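Local coordinates for protein MamA (Candidatus Magnetobacterium bavaricum, PDB 3VTX) that is a tetratricopeptide-repeat (TPR) protein, an all-helical scaffold of successive helix pairs of the kind that commonly serves protein-protein recognition, at residues I11-R16 and R26-V31; G139-Y144 and K165-K170. One frame throughout, in Å; residues are numbered along the deposited sequence.

Interaction 1 (I11-R16 and R26-V31); sequences IGDKKR and RAYKKV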
loop_
_atom_site.group_PDB
_atom_site.type_symbol
_atom_site.label_atom_id
_atom_site.label_comp_id
_atom_site.label_asym_id
_atom_site.label_seq_id
_atom_site.Cartn_x
_atom_site.Cartn_y
_atom_site.Cartn_z
ATOM N N ILE A 11 12.159 -20.462 -11.613
ATOM C CA ILE A 11 12.287 -19.778 -12.929
ATOM C C ILE A 11 11.584 -18.425 -12.829
ATOM O O ILE A 11 12.158 -17.370 -13.125
ATOM C CB ILE A 11 11.723 -20.639 -14.084
ATOM C CG1 ILE A 11 12.633 -21.862 -14.329
ATOM C CG2 ILE A 11 11.628 -19.827 -15.391
ATOM C CD1 ILE A 11 11.962 -22.992 -15.060
ATOM N N GLY A 12 10.369 -18.440 -12.292
ATOM C CA GLY A 12 9.633 -17.168 -12.186
ATOM C C GLY A 12 10.351 -16.147 -11.336
ATOM O O GLY A 12 10.447 -14.977 -11.679
ATOM N N ASP A 13 10.879 -16.603 -10.191
ATOM C CA ASP A 13 11.541 -15.679 -9.295
ATOM C C ASP A 13 12.721 -15.016 -9.968
ATOM O O ASP A 13 12.972 -13.845 -9.787
ATOM C CB ASP A 13 12.016 -16.439 -8.059
ATOM C CG ASP A 13 10.898 -16.816 -7.157
ATOM O OD1 ASP A 13 9.790 -16.202 -7.226
ATOM O OD2 ASP A 13 11.115 -17.696 -6.300
ATOM N N LYS A 14 13.495 -15.809 -10.687
ATOM C CA LYS A 14 14.736 -15.333 -11.307
ATOM C C LYS A 14 14.391 -14.401 -12.501
ATOM O O LYS A 14 15.059 -13.427 -12.757
ATOM C CB LYS A 14 15.541 -16.512 -11.845
ATOM C CG LYS A 14 16.505 -17.171 -10.863
ATOM C CD LYS A 14 16.819 -18.608 -11.280
ATOM C CE LYS A 14 17.501 -18.712 -12.655
ATOM N NZ LYS A 14 18.348 -19.989 -12.701
ATOM N N LYS A 15 13.351 -14.759 -13.235
ATOM C CA LYS A 15 12.868 -13.839 -14.297
ATOM C C LYS A 15 12.348 -12.533 -13.762
ATOM O O LYS A 15 12.658 -11.486 -14.299
ATOM C CB LYS A 15 11.871 -14.571 -15.182
ATOM C CG LYS A 15 12.542 -15.537 -16.149
ATOM C CD LYS A 15 11.604 -16.216 -17.140
ATOM C CE LYS A 15 12.290 -17.280 -18.022
ATOM N NZ LYS A 15 11.392 -17.759 -19.146
ATOM N N ARG A 16 11.581 -12.561 -12.675
ATOM C CA ARG A 16 11.108 -11.377 -12.089
ATOM C C ARG A 16 12.321 -10.460 -11.659
ATOM O O ARG A 16 12.373 -9.252 -11.943
ATOM C CB ARG A 16 10.227 -11.731 -10.892
ATOM C CG ARG A 16 9.542 -10.514 -10.293
ATOM C CD ARG A 16 8.713 -10.921 -9.110
ATOM N NE ARG A 16 8.235 -9.734 -8.471
ATOM C CZ ARG A 16 7.906 -9.642 -7.205
ATOM N NH1 ARG A 16 7.530 -8.478 -6.751
ATOM N NH2 ARG A 16 8.025 -10.683 -6.386
ATOM N N ARG A 26 4.451 -16.102 -16.877
ATOM C CA ARG A 26 4.319 -17.408 -17.520
ATOM C C ARG A 26 4.691 -18.555 -16.596
ATOM O O ARG A 26 3.950 -19.541 -16.519
ATOM C CB ARG A 26 5.078 -17.484 -18.845
ATOM C CG ARG A 26 4.365 -16.724 -19.889
ATOM C CD ARG A 26 4.990 -16.855 -21.301
ATOM N NE ARG A 26 6.083 -15.930 -21.465
ATOM C CZ ARG A 26 7.362 -16.230 -21.494
ATOM N NH1 ARG A 26 8.236 -15.257 -21.692
ATOM N NH2 ARG A 26 7.736 -17.473 -21.420
ATOM N N ALA A 27 5.812 -18.432 -15.922
ATOM C CA ALA A 27 6.249 -19.460 -15.022
ATOM C C ALA A 27 5.288 -19.665 -13.817
ATOM O O ALA A 27 4.907 -20.784 -13.489
ATOM C CB ALA A 27 7.678 -19.163 -14.550
ATOM N N TYR A 28 4.750 -18.568 -13.249
ATOM C CA TYR A 28 3.869 -18.666 -12.119
ATOM C C TYR A 28 2.526 -19.210 -12.512
ATOM O O TYR A 28 1.927 -20.070 -11.785
ATOM C CB TYR A 28 3.760 -17.279 -11.479
ATOM C CG TYR A 28 5.011 -16.680 -10.817
ATOM C CD1 TYR A 28 5.901 -17.441 -10.077
ATOM C CD2 TYR A 28 5.243 -15.316 -10.852
ATOM C CE1 TYR A 28 7.013 -16.881 -9.516
ATOM C CE2 TYR A 28 6.318 -14.746 -10.209
ATOM C CZ TYR A 28 7.186 -15.534 -9.525
ATOM O OH TYR A 28 8.227 -14.942 -8.901
ATOM N N LYS A 29 2.075 -18.859 -13.728
ATOM C CA LYS A 29 0.865 -19.390 -14.254
ATOM C C LYS A 29 0.977 -20.923 -14.465
ATOM O O LYS A 29 -0.041 -21.645 -14.299
ATOM C CB LYS A 29 0.392 -18.698 -15.493
ATOM C CG LYS A 29 -0.214 -17.283 -15.285
ATOM C CD LYS A 29 -0.638 -16.626 -16.542
ATOM C CE LYS A 29 -1.303 -15.302 -16.343
ATOM N NZ LYS A 29 -1.631 -14.714 -17.672
ATOM N N LYS A 30 2.162 -21.362 -14.878
ATOM C CA LYS A 30 2.413 -22.798 -15.123
ATOM C C LYS A 30 2.319 -23.530 -13.746
ATOM O O LYS A 30 1.626 -24.552 -13.654
ATOM C CB LYS A 30 3.747 -22.985 -15.770
ATOM C CG LYS A 30 4.064 -24.532 -16.056
ATOM C CD LYS A 30 4.928 -24.766 -17.280
ATOM C CE LYS A 30 4.867 -26.269 -17.738
ATOM N NZ LYS A 30 3.413 -26.671 -17.929
ATOM N N VAL A 31 2.911 -22.951 -12.709
ATOM C CA VAL A 31 2.775 -23.483 -11.337
ATOM C C VAL A 31 1.306 -23.665 -10.979
ATOM O O VAL A 31 0.883 -24.725 -10.473
ATOM C CB VAL A 31 3.468 -22.644 -10.325
ATOM C CG1 VAL A 31 3.125 -23.137 -8.868
ATOM C CG2 VAL A 31 4.930 -22.589 -10.531
HETATM O O HOH W 1 11.147 -15.518 -20.843
#
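The antiparallel helix pair of the tetratricopeptide repeat closes here on Gly12 and Ala27, a small-on-small contact that brings helix 5-18 against helix 21-34. The short axes of 11-16 and 26-31 run at 160° to one another and approach to 8.7 Å, and the CA atoms of Gly12 and Ala27 are 5.0 Å apart. Ala27 CB points into the interface and rests 3.6 Å from Gly12 N, with Ile11 CG2 beside it. Next to this pair the Tyr28 ring lies across the glycine backbone: Gly12 CA sits over one ring face, 4.2 Å from its centroid, a CH-pi contact made possible by the missing side chain. The phenol then reaches the residue next to that glycine, where Tyr28 OH donates a 2.6 Å hydrogen bond to Asp13 OD1. The Asp13 CB bond points away from segment 26-31, but CG stands beside the backbone N, anti to the carbonyl carbon (chi1 -73°), and the carboxylate comes back to the hydroxyl. OD1 is met on its anti side, 16° out of the carboxylate plane, while OD2 pairs with Lys44. Arg16 passes its CD by the same hydroxyl on the way to a salt bridge with Asp51. On another flank of the pair, Lys15 NZ and Arg26 NH2 come within 4.3 Å of each other, and one water accepts from both side chains, from Lys15 NZ at 2.8 Å and from Arg26 NH1 at 3.0 Å; Asp22 pairs with Arg26 NE. The bond to Asp13 thus anchors the Tyr28 ring at its polar end while Gly12 packs on its face, and the bridging water together with Asp22 probably eases the repulsion between the two cations.

Interaction 2 (G139-Y144 and K165-K170); sequences GFIRAY and KKALEK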
loop_
_atom_site.group_PDB
_atom_site.type_symbol
_atom_site.label_atom_id
_atom_site.label_comp_id
_atom_site.label_asym_id
_atom_site.label_seq_id
_atom_site.Cartn_x
_atom_site.Cartn_y
_atom_site.Cartn_z
ATOM N N GLY A 139 8.519 10.586 11.725
ATOM C CA GLY A 139 9.293 11.269 10.702
ATOM C C GLY A 139 8.705 11.326 9.281
ATOM O O GLY A 139 9.282 11.888 8.387
ATOM N N PHE A 140 7.560 10.680 9.092
ATOM C CA PHE A 140 6.922 10.647 7.769
ATOM C C PHE A 140 6.188 11.984 7.470
ATOM O O PHE A 140 5.049 12.170 7.900
ATOM C CB PHE A 140 5.937 9.485 7.679
ATOM C CG PHE A 140 5.316 9.346 6.289
ATOM C CD1 PHE A 140 6.051 9.515 5.154
ATOM C CD2 PHE A 140 3.995 8.979 6.172
ATOM C CE1 PHE A 140 5.481 9.357 3.897
ATOM C CE2 PHE A 140 3.426 8.875 4.897
ATOM C CZ PHE A 140 4.135 9.018 3.806
ATOM N N ILE A 141 6.849 12.803 6.704
ATOM C CA ILE A 141 6.431 14.204 6.471
ATOM C C ILE A 141 5.052 14.275 5.778
ATOM O O ILE A 141 4.195 15.090 6.159
ATOM C CB ILE A 141 7.501 14.963 5.662
ATOM C CG1 ILE A 141 8.798 15.154 6.530
ATOM C CG2 ILE A 141 7.052 16.438 5.272
ATOM C CD1 ILE A 141 9.946 15.203 5.715
ATOM N N ARG A 142 4.821 13.441 4.797
ATOM C CA ARG A 142 3.592 13.561 4.049
ATOM C C ARG A 142 2.361 13.299 4.894
ATOM O O ARG A 142 1.321 13.822 4.585
ATOM C CB ARG A 142 3.583 12.654 2.799
ATOM C CG ARG A 142 2.600 13.221 1.767
ATOM C CD ARG A 142 2.635 12.442 0.490
ATOM N NE ARG A 142 1.851 12.997 -0.581
ATOM C CZ ARG A 142 0.633 12.628 -0.950
ATOM N NH1 ARG A 142 0.028 13.207 -1.977
ATOM N NH2 ARG A 142 -0.026 11.729 -0.272
ATOM N N ALA A 143 2.434 12.513 5.955
ATOM C CA ALA A 143 1.297 12.310 6.799
ATOM C C ALA A 143 0.822 13.595 7.429
ATOM O O ALA A 143 -0.399 13.820 7.594
ATOM C CB ALA A 143 1.577 11.233 7.833
ATOM N N TYR A 144 1.761 14.410 7.855
ATOM C CA TYR A 144 1.359 15.790 8.365
ATOM C C TYR A 144 0.716 16.626 7.280
ATOM O O TYR A 144 -0.334 17.256 7.508
ATOM C CB TYR A 144 2.559 16.555 8.861
ATOM C CG TYR A 144 3.223 15.825 10.020
ATOM C CD1 TYR A 144 2.898 16.129 11.314
ATOM C CD2 TYR A 144 4.189 14.863 9.790
ATOM C CE1 TYR A 144 3.507 15.397 12.375
ATOM C CE2 TYR A 144 4.828 14.201 10.846
ATOM C CZ TYR A 144 4.480 14.452 12.088
ATOM O OH TYR A 144 5.136 13.782 13.115
ATOM N N LYS A 165 2.387 23.562 8.455
ATOM C CA LYS A 165 3.538 24.111 9.124
ATOM C C LYS A 165 4.287 23.039 9.900
ATOM O O LYS A 165 5.556 23.069 9.930
ATOM C CB LYS A 165 3.064 25.199 10.058
ATOM C CG LYS A 165 2.879 26.543 9.379
ATOM C CD LYS A 165 2.401 27.607 10.357
ATOM C CE LYS A 165 2.132 28.889 9.657
ATOM N NZ LYS A 165 2.359 30.235 10.514
ATOM N N LYS A 166 3.629 22.076 10.497
ATOM C CA LYS A 166 4.310 20.982 11.190
ATOM C C LYS A 166 5.170 20.218 10.225
ATOM O O LYS A 166 6.313 19.836 10.549
ATOM C CB LYS A 166 3.456 19.964 11.926
ATOM C CG LYS A 166 2.732 20.456 13.139
ATOM C CD LYS A 166 1.810 19.268 13.684
ATOM C CE LYS A 166 0.853 19.646 14.774
ATOM N NZ LYS A 166 1.595 19.538 16.058
ATOM N N ALA A 167 4.645 19.956 9.022
ATOM C CA ALA A 167 5.423 19.281 8.012
ATOM C C ALA A 167 6.707 20.046 7.696
ATOM O O ALA A 167 7.730 19.466 7.518
ATOM C CB ALA A 167 4.571 19.092 6.674
ATOM N N LEU A 168 6.616 21.343 7.550
ATOM C CA LEU A 168 7.788 22.144 7.236
ATOM C C LEU A 168 8.769 22.075 8.418
ATOM O O LEU A 168 9.976 22.019 8.246
ATOM C CB LEU A 168 7.411 23.552 6.992
ATOM C CG LEU A 168 6.901 23.862 5.591
ATOM C CD1 LEU A 168 6.022 25.182 5.581
ATOM C CD2 LEU A 168 8.105 24.051 4.626
ATOM N N GLU A 169 8.202 22.093 9.636
ATOM C CA GLU A 169 9.090 22.201 10.830
ATOM C C GLU A 169 9.958 20.980 10.925
ATOM O O GLU A 169 11.145 21.028 11.394
ATOM C CB GLU A 169 8.248 22.353 12.101
ATOM C CG GLU A 169 9.125 22.450 13.450
ATOM C CD GLU A 169 9.658 21.108 13.969
ATOM O OE1 GLU A 169 9.120 20.042 13.643
ATOM O OE2 GLU A 169 10.675 21.100 14.745
ATOM N N LYS A 170 9.494 19.840 10.422
ATOM C CA LYS A 170 10.277 18.568 10.484
ATOM C C LYS A 170 11.635 18.619 9.745
ATOM O O LYS A 170 12.543 17.827 10.041
ATOM C CB LYS A 170 9.587 17.361 9.834
ATOM C CG LYS A 170 8.326 16.874 10.538
ATOM C CD LYS A 170 8.542 16.515 11.922
ATOM C CE LYS A 170 9.078 15.188 12.142
ATOM N NZ LYS A 170 8.510 14.881 13.541
#
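Tyr144 lays its CB against Ala167 CB at 3.9 Å, and its ring extends beside Lys166, whose CB comes within 3.9 Å of CD1. The Tyr144 and Lys166 side chains cross at about a right angle, and the lysine end turns away, where it makes a cation-pi contact with Tyr163. Ala167 CB is also touched by Ile141: CG2, anti to its own backbone N, stands 3.9 Å from that methyl and 3.8 Å from Ala167 O. The other branch of Ile141, CG1, meets Lys170 CB at 4.1 Å, the two side chains sliding past each other in opposite directions. This is the helix hairpin of a tetratricopeptide repeat, joined where helix 141-153 starts and helix 157-169 draws to its close, so a lysine near the end of one helix can fold over the turn that leads into the other. Bends in the Lys170 chain, at chi2 (-57°) and chi3 (-82°), take CE to within 4.2 Å of Gly139 CA. Its NZ then stands 3.6 Å from Tyr144 OH without bonding to it; instead both groups donate to the carbonyl O of Pro138, which lies just before Gly139. That shared acceptor holds the tips of tyrosine and lysine near one another, and the Tyr144 ring further has Ile141 O at its edge, in plane.

In the fold
Interactions 1 and 2 are two examples of one principle, the antiparallel helix pair, set near the two ends of the chain with centres 41 Å apart and on opposite sides of its centre. Both are partly buried and both place an alanine and a tyrosine at the interface, yet the tyrosine is secured differently. In interaction 1, amid two helices, its hydroxyl bonds directly to the partner segment and its face takes a glycine. In interaction 2, at helix ends, the contact across the segments is mainly apolar, without a direct hydrogen bond, and tyrosine and lysine meet through a carbonyl outside both. At the margins, Lys15 shares a water and Lys170 folds over a turn.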